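Carboxypeptidase D (Drosophila melanogaster, PDB 3MN8) is a zinc metallocarboxypeptidase that releases C-terminal arginine or lysine from peptides and proteins, processing growth factors, peptide hormones and neuropeptides. Local coordinates at residues A[252-255]-A[256-260]; A[41-44]-A[45-49]. One frame throughout, in Å; residues are numbered along the deposited sequence.

Contact 1 of 2, residues A[252-255]-A[256-260]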
# COMPACT_ATOMS: atom_id res chain seq x y z
N ALA A 252 2.26 -10.77 -2.29
CA ALA A 252 3.68 -10.76 -2.60
C ALA A 252 3.98 -11.48 -3.92
O ALA A 252 4.84 -11.04 -4.69
CB ALA A 252 4.48 -11.39 -1.46
N HIS A 253 3.29 -12.59 -4.16
CA HIS A 253 3.53 -13.38 -5.36
C HIS A 253 2.97 -12.68 -6.58
O HIS A 253 3.57 -12.75 -7.66
CB HIS A 253 2.93 -14.77 -5.25
CG HIS A 253 3.90 -15.81 -4.77
ND1 HIS A 253 3.67 -16.59 -3.66
CD2 HIS A 253 5.11 -16.19 -5.25
CE1 HIS A 253 4.69 -17.41 -3.47
NE2 HIS A 253 5.58 -17.19 -4.42
N THR A 254 1.84 -12.01 -6.41
CA THR A 254 1.26 -11.22 -7.49
C THR A 254 2.28 -10.24 -8.07
O THR A 254 2.39 -10.10 -9.28
CB THR A 254 0.06 -10.40 -7.02
OG1 THR A 254 -0.92 -11.27 -6.45
CG2 THR A 254 -0.54 -9.66 -8.20
N TYR A 255 3.02 -9.56 -7.20
CA TYR A 255 4.00 -8.58 -7.65
C TYR A 255 5.24 -9.27 -8.23
O TYR A 255 5.70 -8.95 -9.33
CB TYR A 255 4.40 -7.64 -6.50
CG TYR A 255 5.09 -6.39 -6.99
CD1 TYR A 255 6.44 -6.42 -7.36
CD2 TYR A 255 4.40 -5.18 -7.08
CE1 TYR A 255 7.09 -5.27 -7.82
CE2 TYR A 255 5.04 -4.02 -7.53
CZ TYR A 255 6.38 -4.08 -7.90
OH TYR A 255 7.02 -2.94 -8.35
N SER A 256 5.79 -10.22 -7.48
CA SER A 256 7.02 -10.86 -7.91
C SER A 256 6.78 -11.67 -9.18
O SER A 256 7.56 -11.57 -10.14
CB SER A 256 7.57 -11.74 -6.79
OG SER A 256 8.85 -12.26 -7.13
N ASP A 257 5.72 -12.47 -9.19
CA ASP A 257 5.42 -13.33 -10.34
C ASP A 257 5.40 -12.49 -11.62
O ASP A 257 5.84 -12.94 -12.68
CB ASP A 257 4.07 -14.06 -10.16
CG ASP A 257 4.16 -15.23 -9.18
OD1 ASP A 257 5.22 -15.41 -8.55
OD2 ASP A 257 3.17 -15.99 -9.02
N ASN A 258 4.89 -11.26 -11.52
CA ASN A 258 4.79 -10.36 -12.66
C ASN A 258 6.03 -9.50 -12.91
O ASN A 258 6.02 -8.61 -13.76
CB ASN A 258 3.56 -9.46 -12.52
CG ASN A 258 2.28 -10.18 -12.90
OD1 ASN A 258 1.98 -10.34 -14.09
ND2 ASN A 258 1.53 -10.63 -11.90
N HIS A 259 7.10 -9.76 -12.16
CA HIS A 259 8.33 -8.98 -12.26
C HIS A 259 9.43 -9.89 -12.75
O HIS A 259 9.90 -10.76 -12.02
CB HIS A 259 8.69 -8.38 -10.89
CG HIS A 259 9.79 -7.35 -10.95
ND1 HIS A 259 11.05 -7.63 -11.42
CD2 HIS A 259 9.80 -6.04 -10.59
CE1 HIS A 259 11.80 -6.55 -11.34
NE2 HIS A 259 11.07 -5.57 -10.85
N PRO A 260 9.85 -9.70 -14.01
CA PRO A 260 10.76 -10.61 -14.72
C PRO A 260 12.05 -10.93 -13.96
O PRO A 260 12.68 -11.95 -14.24
CB PRO A 260 11.11 -9.84 -15.99
CG PRO A 260 9.96 -8.91 -16.19
CD PRO A 260 9.50 -8.53 -14.81

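Contact 2 of 2, residues A[41-44]-A[45-49]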
# COMPACT_ATOMS: atom_id res chain seq x y z
N ALA A 41 12.40 13.55 -10.43
CA ALA A 41 11.59 14.73 -10.14
C ALA A 41 11.90 15.30 -8.74
O ALA A 41 11.88 14.58 -7.74
CB ALA A 41 10.11 14.41 -10.28
N SER A 42 12.21 16.59 -8.69
CA SER A 42 12.51 17.25 -7.43
C SER A 42 11.23 17.51 -6.65
O SER A 42 10.14 17.31 -7.16
CB SER A 42 13.24 18.58 -7.67
OG SER A 42 12.37 19.55 -8.24
N GLN A 43 11.37 17.97 -5.41
CA GLN A 43 10.20 18.39 -4.65
C GLN A 43 9.38 19.39 -5.45
O GLN A 43 8.18 19.21 -5.61
CB GLN A 43 10.62 19.01 -3.32
CG GLN A 43 9.46 19.34 -2.41
CD GLN A 43 8.65 18.11 -2.01
OE1 GLN A 43 9.17 16.99 -1.97
NE2 GLN A 43 7.37 18.32 -1.71
N GLU A 44 10.01 20.44 -5.97
CA GLU A 44 9.27 21.42 -6.76
C GLU A 44 8.63 20.76 -7.99
O GLU A 44 7.47 21.01 -8.30
CB GLU A 44 10.14 22.60 -7.21
CG GLU A 44 9.33 23.75 -7.81
CD GLU A 44 10.09 24.57 -8.84
OE1 GLU A 44 11.32 24.38 -8.99
OE2 GLU A 44 9.45 25.42 -9.51
N GLN A 45 9.38 19.91 -8.68
CA GLN A 45 8.87 19.26 -9.88
C GLN A 45 7.69 18.36 -9.58
O GLN A 45 6.80 18.20 -10.42
CB GLN A 45 9.98 18.47 -10.58
CG GLN A 45 11.02 19.38 -11.21
CD GLN A 45 11.79 18.71 -12.32
OE1 GLN A 45 12.50 17.73 -12.09
NE2 GLN A 45 11.66 19.23 -13.53
N LEU A 46 7.67 17.79 -8.38
CA LEU A 46 6.58 16.91 -7.95
C LEU A 46 5.28 17.67 -7.63
O LEU A 46 4.21 17.31 -8.10
CB LEU A 46 7.03 16.08 -6.74
CG LEU A 46 5.95 15.29 -6.01
CD1 LEU A 46 5.23 14.37 -6.99
CD2 LEU A 46 6.54 14.51 -4.85
N GLU A 47 5.39 18.71 -6.81
CA GLU A 47 4.25 19.55 -6.48
C GLU A 47 3.65 20.12 -7.76
O GLU A 47 2.43 20.10 -7.95
CB GLU A 47 4.67 20.67 -5.52
CG GLU A 47 5.10 20.18 -4.14
CD GLU A 47 5.69 21.28 -3.28
OE1 GLU A 47 6.12 22.31 -3.85
OE2 GLU A 47 5.73 21.13 -2.04
N ASP A 48 4.53 20.60 -8.63
CA ASP A 48 4.12 21.17 -9.91
C ASP A 48 3.34 20.16 -10.76
O ASP A 48 2.30 20.50 -11.34
CB ASP A 48 5.33 21.71 -10.69
CG ASP A 48 5.92 22.97 -10.06
OD1 ASP A 48 5.22 23.64 -9.27
OD2 ASP A 48 7.10 23.28 -10.37
N LEU A 49 3.81 18.91 -10.80
CA LEU A 49 3.16 17.92 -11.65
C LEU A 49 1.80 17.48 -11.10
O LEU A 49 0.86 17.21 -11.87
CB LEU A 49 4.06 16.70 -11.87
CG LEU A 49 3.50 15.76 -12.95
CD1 LEU A 49 4.64 15.18 -13.78
CD2 LEU A 49 2.65 14.67 -12.34

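Contact 1 of 2, residues A[252-255]-A[256-260]
The imidazole of His253 meets the carboxylate of Asp257 at a ring edge: CD2 of His253 lies 3.4 Å from OD1 of Asp257, and that oxygen stays near the ring plane. The two planes stand 47° apart. The ring nitrogen on this side, NE2 of His253, is 4.5 Å from OD1 of Asp257, so the evidence is for carbon-to-oxygen proximity, and any electrostatic pull would depend on a charge that is not seen. The side chains of Tyr255 and His259 lie side by side and point the same way, with CE1 of Tyr255 4.0 Å from CD2 of His259. Both have CG anti to their own backbone N (chi1 -164° for Tyr255), beside the carbonyl carbon. Tyr255 OH goes on to Asn324 of helix 317-333, and His259 also touches that helix.

These residues form the C-terminal end of helix 245-257 in the M14 carboxypeptidase domain. The last helical turn still has the i to i+4 bond from Ser256 N to Ala252 O, at 3.1 Å. Two residues on, a side chain takes over: ND2 of Asn258 donates to Thr254 O at 2.8 Å. With an N-H...O angle of 176°, the acceptor in the Asn258 amide plane and the donor in the carbonyl plane, this bond fixes the amide's rotation. Asn258 N reaches Tyr255 O only weakly, and that carbonyl also accepts from Ser327 OG. Ser256 turns its hydroxyl to Gly274 O, beside strand 276-278.

Contact 2 of 2, residues A[41-44]-A[45-49]
Gln43 and Glu47 lean across one another one helical turn apart, with the amide and carboxylate planes 85° apart. NE2 of Gln43 donates to OE2 of Glu47 at 3.3 Å; the bond is straight and lies in the amide plane, yet it arrives from above the carboxylate, 54° out of its plane. The CA–CB bond of Gln43 points away from 45-49, but the bend at chi2 brings the end of the chain back toward Glu47. Both NE2 of Gln43 and OE2 of Glu47 also have weak bonds to Asn74. Replacing Glu47 by alanine removes OE2, which would probably leave NE2 of Gln43 with its weak bond to Asn74 O and Asn74 ND2 without this acceptor.

The stretch is the N-terminal turn of helix 43-56 in the M14 domain, and Ser42 is its N-cap. OG of Ser42 sits between the backbone N and the carbonyl carbon (chi1 71°), where it accepts from Gln45 N at 3.0 Å. The backbone bonds follow at once, with Leu46 N on Ser42 O at 2.8 Å. Gln45, its chain extended beyond CG, passes beside the cap, with CG 3.3 Å from OG of Ser42, while buried Leu46 rests on Pro141 and Thr142.

The carboxylate planes of Glu44 and Asp48 are also steeply turned against each other, but here like charges meet, OE2 of Glu44 facing OD2 of Asp48, and the two probably disfavour each other.

Overall arrangement
Contacts 1 and 2 belong to different helices of the same M14 domain: contact 2 is at the N-terminal end of helix 43-56 and contact 1 at the C-terminal end of helix 245-257. Their centres are 30 Å apart and their nearest atoms about 17 Å, so they do not touch. Contact 1 is nearer the centre of the chain (15 Å against 22 Å) and nearer the catalytic site: the Tyr255 side chain is about 8 Å from that of Glu305, the predicted proton donor/acceptor, and about 14 Å from the zinc ion, while the Ala252 side chain is about 12 Å from the bound ligand (2-guanidinoethylmercapto)succinic acid. Contact 2 lies at the surface, away from the annotated sites.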